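Oxidored_FMN domain-containing protein ([Pseudomonas] geniculata N1, PDB 6L6J) probably acts as an FMN-dependent amine oxidase on 6-hydroxypseudooxynicotine in bacterial nicotine breakdown, and carries a [4Fe-4S] cluster and a bound ADP. Local coordinates at residues D7-P12 against N331-G336; R45-E50 against W376-V381. One frame throughout, in Å; residues are numbered along the deposited sequence.

How the contacts relate
Both contacts join parts packed around the flavin-binding barrel, on the same side of the chain's centre, their centres about 18 Å apart. Each is partly buried, pairing two buried residues (Leu-9 and Ile-333; Ala-47 and Pro-378) with more exposed ones. Contact 1, the more peripheral, joins the N-terminal stretch to helix 329-334; its chemistry is mainly apolar, an aromatic ring against an isoleucine, with a carboxylate laid over the ring face. Contact 2 holds barrel helix 38-51 to the loop before strand 390-394, through an alanine-proline touch and long charge pairs at the surface. They share no element but meet directly: Lys-332 NZ forms a 2.9 Å salt bridge with Glu-379 OE2, and Asn-331 packs against the backbone of Glu-50.

Contact 1 of 2, residues D7-P12 against N331-G336; sequences DILFEP and NKIDAG
Phe-10 and Leu-9 face the last turn of helix 329-334 from the end of a 3-10 turn, with Phe-10 CA 8.1 Å from Asp-334 CA and Leu-9 CA 9.2 Å from Ile-333 CA. No hydrogen bond links the backbones, and side chains fill the interval. The helix ends in a Schellman motif, with Gly-336 as its C-prime residue (phi 66°). Phe-10 sends its ring across to the helix. Its far edge meets Ile-333, whose CG2 sits in the ring plane 3.6 Å from Phe-10 CE2. Asp-334 CB meets Phe-10 CZ at 3.4 Å; with CG turned anti to the backbone N (chi1 -158°), the carboxylate continues over one ring face, its plane 26° from the ring's and OD1 above the centre. That OD1 forms a salt bridge with Arg-2, which also makes a cation-pi contact with Phe-10 and may offset the carboxylate's charge. Deeper in, Leu-9 CD1 approaches Ile-333 CD1 at 4.3 Å, and both side chains rest on Phe-24 and on Met-305 of helix 302-310. The N-terminal segment ahead of strands 13-15 and 18-20, which precede the first TIM-barrel strand 24-26, is thus packed against a helix that follows the eighth.

Contact 2 of 2, residues R45-E50 against W376-V381; sequences RKARAE and WHPEKV
Glu-50 offers its carboxylate to two lysines, one from each segment, through bonds that are both long. Its OE2 lies 3.8 Å from Lys-380 NZ across the contact, while OE1 is 3.7 Å from Lys-46 NZ, one turn back on its own helix. Together the three charges make a small salt-bridge network in which the acid separates the two ammonium groups, 6.7 Å apart from Lys-46 NZ to Lys-380 NZ. Beyond CG the Glu-50 chain runs out extended from the helix (chi2 165°). Lys-380 reaches it by a bend in mid-chain (chi3 -66°), and the two side chains cross at about a right angle. The imidazole of His-377 stands near this charged group without bonding to it.

Helix 38-51 is the helix of the crossover between the first two barrel strands, 24-26 and 55-62, a beta-alpha-beta unit of the TIM barrel. The loop 376-381 belongs to the connection that runs from the iron-sulfur region to strand 390-394 of the Rossmann-like domain. Beneath the charges, Ala-47 CB approaches Pro-378 CG at 4.3 Å, an apolar touch between two buried residues; the side chain of Pro-378 is about 12 Å from the iron-sulfur cluster. Arg-48, whose CB points away from the loop, instead forms a salt bridge with Glu-371, and its NE bonds to the carbonyl oxygen of Ser-323.

Contact 1 of 2, residues D7-P12 against N331-G336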
loop_
_atom_site.group_PDB
_atom_site.type_symbol
_atom_site.label_atom_id
_atom_site.label_comp_id
_atom_site.label_asym_id
_atom_site.label_seq_id
_atom_site.Cartn_x
_atom_site.Cartn_y
_atom_site.Cartn_z
ATOM N N ASP A 7 -23.649 -4.810 15.725
ATOM C CA ASP A 7 -23.856 -6.212 16.184
ATOM C C ASP A 7 -23.662 -7.167 14.994
ATOM O O ASP A 7 -23.002 -8.217 15.181
ATOM C CB ASP A 7 -25.245 -6.416 16.815
ATOM C CG ASP A 7 -25.422 -5.901 18.243
ATOM O OD1 ASP A 7 -24.457 -5.391 18.821
ATOM O OD2 ASP A 7 -26.554 -5.989 18.764
ATOM N N ILE A 8 -24.215 -6.810 13.828
ATOM C CA ILE A 8 -24.244 -7.639 12.574
ATOM C C ILE A 8 -22.817 -7.962 12.081
ATOM O O ILE A 8 -22.593 -9.065 11.501
ATOM C CB ILE A 8 -25.073 -6.942 11.471
ATOM C CG1 ILE A 8 -25.074 -7.745 10.168
ATOM C CG2 ILE A 8 -24.590 -5.516 11.236
ATOM C CD1 ILE A 8 -26.349 -7.619 9.376
ATOM N N LEU A 9 -21.869 -7.053 12.294
ATOM C CA LEU A 9 -20.455 -7.254 11.878
ATOM C C LEU A 9 -19.785 -8.382 12.683
ATOM O O LEU A 9 -18.761 -8.891 12.172
ATOM C CB LEU A 9 -19.685 -5.952 12.095
ATOM C CG LEU A 9 -20.071 -4.791 11.206
ATOM C CD1 LEU A 9 -19.031 -3.704 11.326
ATOM C CD2 LEU A 9 -20.238 -5.240 9.759
ATOM N N PHE A 10 -20.328 -8.741 13.857
ATOM C CA PHE A 10 -19.757 -9.724 14.820
ATOM C C PHE A 10 -20.526 -11.048 14.837
ATOM O O PHE A 10 -20.170 -11.921 15.624
ATOM C CB PHE A 10 -19.717 -9.116 16.220
ATOM C CG PHE A 10 -18.732 -7.982 16.305
ATOM C CD1 PHE A 10 -17.373 -8.236 16.518
ATOM C CD2 PHE A 10 -19.143 -6.668 16.104
ATOM C CE1 PHE A 10 -16.461 -7.187 16.567
ATOM C CE2 PHE A 10 -18.226 -5.625 16.167
ATOM C CZ PHE A 10 -16.890 -5.882 16.389
ATOM N N GLU A 11 -21.514 -11.235 13.973
ATOM C CA GLU A 11 -22.228 -12.537 13.902
ATOM C C GLU A 11 -21.248 -13.531 13.294
ATOM O O GLU A 11 -20.538 -13.160 12.367
ATOM C CB GLU A 11 -23.502 -12.450 13.057
ATOM C CG GLU A 11 -24.410 -11.305 13.445
ATOM C CD GLU A 11 -25.728 -11.259 12.698
ATOM O OE1 GLU A 11 -26.015 -12.186 11.891
ATOM O OE2 GLU A 11 -26.463 -10.298 12.930
ATOM N N PRO A 12 -21.163 -14.785 13.781
ATOM C CA PRO A 12 -20.373 -15.810 13.109
ATOM C C PRO A 12 -20.942 -16.140 11.722
ATOM O O PRO A 12 -22.111 -15.881 11.507
ATOM C CB PRO A 12 -20.434 -17.032 14.046
ATOM C CG PRO A 12 -20.842 -16.450 15.385
ATOM C CD PRO A 12 -21.755 -15.288 15.029
ATOM N N ASN A 331 -11.398 -4.826 17.070
ATOM C CA ASN A 331 -11.498 -4.778 18.556
ATOM C C ASN A 331 -11.988 -3.398 18.998
ATOM O O ASN A 331 -12.640 -3.331 20.070
ATOM C CB ASN A 331 -10.200 -5.178 19.248
ATOM C CG ASN A 331 -10.036 -6.685 19.288
ATOM O OD1 ASN A 331 -10.888 -7.430 18.797
ATOM N ND2 ASN A 331 -8.923 -7.139 19.833
ATOM N N LYS A 332 -11.749 -2.353 18.198
ATOM C CA LYS A 332 -12.147 -0.968 18.556
ATOM C C LYS A 332 -13.661 -0.768 18.349
ATOM O O LYS A 332 -14.307 -0.162 19.227
ATOM C CB LYS A 332 -11.306 0.027 17.763
ATOM C CG LYS A 332 -9.822 -0.247 17.814
ATOM C CD LYS A 332 -8.971 0.986 17.754
ATOM C CE LYS A 332 -7.594 0.672 17.203
ATOM N NZ LYS A 332 -6.761 1.888 17.044
ATOM N N ILE A 333 -14.212 -1.234 17.222
ATOM C CA ILE A 333 -15.687 -1.230 16.953
ATOM C C ILE A 333 -16.353 -1.959 18.126
ATOM O O ILE A 333 -17.238 -1.363 18.802
ATOM C CB ILE A 333 -16.031 -1.889 15.602
ATOM C CG1 ILE A 333 -15.513 -1.077 14.417
ATOM C CG2 ILE A 333 -17.533 -2.143 15.474
ATOM C CD1 ILE A 333 -15.525 -1.834 13.096
ATOM N N ASP A 334 -15.864 -3.169 18.407
ATOM C CA ASP A 334 -16.373 -4.056 19.495
ATOM C C ASP A 334 -16.331 -3.369 20.877
ATOM O O ASP A 334 -17.093 -3.775 21.742
ATOM C CB ASP A 334 -15.593 -5.369 19.531
ATOM C CG ASP A 334 -16.337 -6.507 20.193
ATOM O OD1 ASP A 334 -17.598 -6.447 20.271
ATOM O OD2 ASP A 334 -15.655 -7.445 20.626
ATOM N N ALA A 335 -15.482 -2.365 21.081
ATOM C CA ALA A 335 -15.367 -1.611 22.350
ATOM C C ALA A 335 -16.113 -0.267 22.281
ATOM O O ALA A 335 -15.950 0.535 23.244
ATOM C CB ALA A 335 -13.904 -1.397 22.650
ATOM N N GLY A 336 -16.870 0.000 21.203
ATOM C CA GLY A 336 -17.490 1.317 20.945
ATOM C C GLY A 336 -16.455 2.408 20.675
ATOM O O GLY A 336 -16.746 3.595 20.908
#

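Contact 2 of 2, residues R45-E50 against W376-V381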
loop_
_atom_site.group_PDB
_atom_site.type_symbol
_atom_site.label_atom_id
_atom_site.label_comp_id
_atom_site.label_asym_id
_atom_site.label_seq_id
_atom_site.Cartn_x
_atom_site.Cartn_y
_atom_site.Cartn_z
ATOM N N ARG A 45 1.242 -11.480 11.289
ATOM C CA ARG A 45 -0.106 -12.109 11.240
ATOM C C ARG A 45 -0.704 -12.159 12.655
ATOM O O ARG A 45 -1.861 -11.775 12.819
ATOM C CB ARG A 45 -0.002 -13.500 10.610
ATOM C CG ARG A 45 0.572 -13.531 9.202
ATOM C CD ARG A 45 -0.258 -12.720 8.247
ATOM N NE ARG A 45 0.349 -12.650 6.933
ATOM C CZ ARG A 45 -0.068 -11.892 5.932
ATOM N NH1 ARG A 45 -1.129 -11.123 6.084
ATOM N NH2 ARG A 45 0.568 -11.926 4.773
ATOM N N LYS A 46 0.070 -12.563 13.659
ATOM C CA LYS A 46 -0.386 -12.593 15.082
ATOM C C LYS A 46 -1.144 -11.293 15.419
ATOM O O LYS A 46 -2.258 -11.369 16.004
ATOM C CB LYS A 46 0.788 -12.815 16.041
ATOM C CG LYS A 46 0.400 -13.221 17.459
ATOM C CD LYS A 46 1.602 -13.417 18.402
ATOM C CE LYS A 46 1.333 -13.024 19.848
ATOM N NZ LYS A 46 2.478 -12.289 20.451
ATOM N N ALA A 47 -0.585 -10.140 15.062
ATOM C CA ALA A 47 -1.128 -8.820 15.457
ATOM C C ALA A 47 -2.574 -8.670 14.952
ATOM O O ALA A 47 -3.416 -8.006 15.627
ATOM C CB ALA A 47 -0.240 -7.719 14.941
ATOM N N ARG A 48 -2.869 -9.264 13.796
ATOM C CA ARG A 48 -4.197 -9.128 13.133
ATOM C C ARG A 48 -5.198 -10.129 13.742
ATOM O O ARG A 48 -6.379 -9.774 13.890
ATOM C CB ARG A 48 -3.987 -9.186 11.617
ATOM C CG ARG A 48 -3.765 -7.798 11.037
ATOM C CD ARG A 48 -2.466 -7.635 10.296
ATOM N NE ARG A 48 -1.953 -6.284 10.386
ATOM C CZ ARG A 48 -0.735 -5.968 10.794
ATOM N NH1 ARG A 48 0.112 -6.911 11.172
ATOM N NH2 ARG A 48 -0.342 -4.703 10.799
ATOM N N ALA A 49 -4.737 -11.299 14.168
ATOM C CA ALA A 49 -5.503 -12.182 15.072
ATOM C C ALA A 49 -5.731 -11.462 16.427
ATOM O O ALA A 49 -6.877 -11.379 16.894
ATOM C CB ALA A 49 -4.776 -13.504 15.202
ATOM N N GLU A 50 -4.675 -10.915 17.028
ATOM C CA GLU A 50 -4.750 -10.152 18.307
ATOM C C GLU A 50 -5.833 -9.071 18.167
ATOM O O GLU A 50 -6.628 -8.950 19.081
ATOM C CB GLU A 50 -3.362 -9.593 18.641
ATOM C CG GLU A 50 -2.956 -9.688 20.091
ATOM C CD GLU A 50 -1.464 -9.467 20.324
ATOM O OE1 GLU A 50 -0.638 -10.370 19.935
ATOM O OE2 GLU A 50 -1.098 -8.394 20.907
ATOM N N TRP A 376 7.871 -3.502 17.818
ATOM C CA TRP A 376 6.809 -2.454 17.809
ATOM C C TRP A 376 5.430 -3.097 17.698
ATOM O O TRP A 376 5.201 -3.874 16.747
ATOM C CB TRP A 376 7.003 -1.457 16.668
ATOM C CG TRP A 376 8.215 -0.596 16.829
ATOM C CD1 TRP A 376 9.048 -0.539 17.905
ATOM C CD2 TRP A 376 8.720 0.366 15.888
ATOM N NE1 TRP A 376 10.044 0.373 17.689
ATOM C CE2 TRP A 376 9.874 0.941 16.462
ATOM C CE3 TRP A 376 8.326 0.781 14.613
ATOM C CZ2 TRP A 376 10.612 1.936 15.820
ATOM C CZ3 TRP A 376 9.070 1.742 13.968
ATOM C CH2 TRP A 376 10.186 2.322 14.572
ATOM N N HIS A 377 4.540 -2.742 18.619
ATOM C CA HIS A 377 3.125 -3.187 18.618
ATOM C C HIS A 377 2.249 -2.072 18.046
ATOM O O HIS A 377 2.561 -0.890 18.150
ATOM C CB HIS A 377 2.728 -3.688 20.021
ATOM C CG HIS A 377 3.595 -4.821 20.476
ATOM N ND1 HIS A 377 3.820 -5.956 19.682
ATOM C CD2 HIS A 377 4.318 -5.001 21.606
ATOM C CE1 HIS A 377 4.625 -6.785 20.322
ATOM N NE2 HIS A 377 4.939 -6.223 21.507
ATOM N N PRO A 378 1.142 -2.434 17.368
ATOM C CA PRO A 378 0.163 -1.452 16.901
ATOM C C PRO A 378 -0.466 -0.524 17.950
ATOM O O PRO A 378 -0.657 0.615 17.613
ATOM C CB PRO A 378 -0.942 -2.292 16.242
ATOM C CG PRO A 378 -0.655 -3.728 16.618
ATOM C CD PRO A 378 0.819 -3.802 16.932
ATOM N N GLU A 379 -0.808 -1.029 19.131
ATOM C CA GLU A 379 -1.482 -0.246 20.208
ATOM C C GLU A 379 -0.596 -0.133 21.455
ATOM O O GLU A 379 -0.469 0.994 21.961
ATOM C CB GLU A 379 -2.814 -0.874 20.586
ATOM C CG GLU A 379 -3.752 -1.054 19.401
ATOM C CD GLU A 379 -4.171 0.212 18.659
ATOM O OE1 GLU A 379 -4.084 1.323 19.214
ATOM O OE2 GLU A 379 -4.603 0.078 17.525
ATOM N N LYS A 380 0.007 -1.230 21.921
ATOM C CA LYS A 380 0.740 -1.267 23.215
ATOM C C LYS A 380 2.093 -0.556 23.099
ATOM O O LYS A 380 2.760 -0.678 22.056
ATOM C CB LYS A 380 0.935 -2.712 23.681
ATOM C CG LYS A 380 -0.338 -3.424 24.118
ATOM C CD LYS A 380 -0.076 -4.768 24.761
ATOM C CE LYS A 380 0.507 -5.789 23.801
ATOM N NZ LYS A 380 0.287 -7.181 24.280
ATOM N N VAL A 381 2.493 0.152 24.153
ATOM C CA VAL A 381 3.843 0.769 24.268
ATOM C C VAL A 381 4.403 0.386 25.630
ATOM O O VAL A 381 3.661 0.143 26.566
ATOM C CB VAL A 381 3.807 2.297 24.056
ATOM C CG1 VAL A 381 3.482 2.659 22.612
ATOM C CG2 VAL A 381 2.854 3.004 25.012
#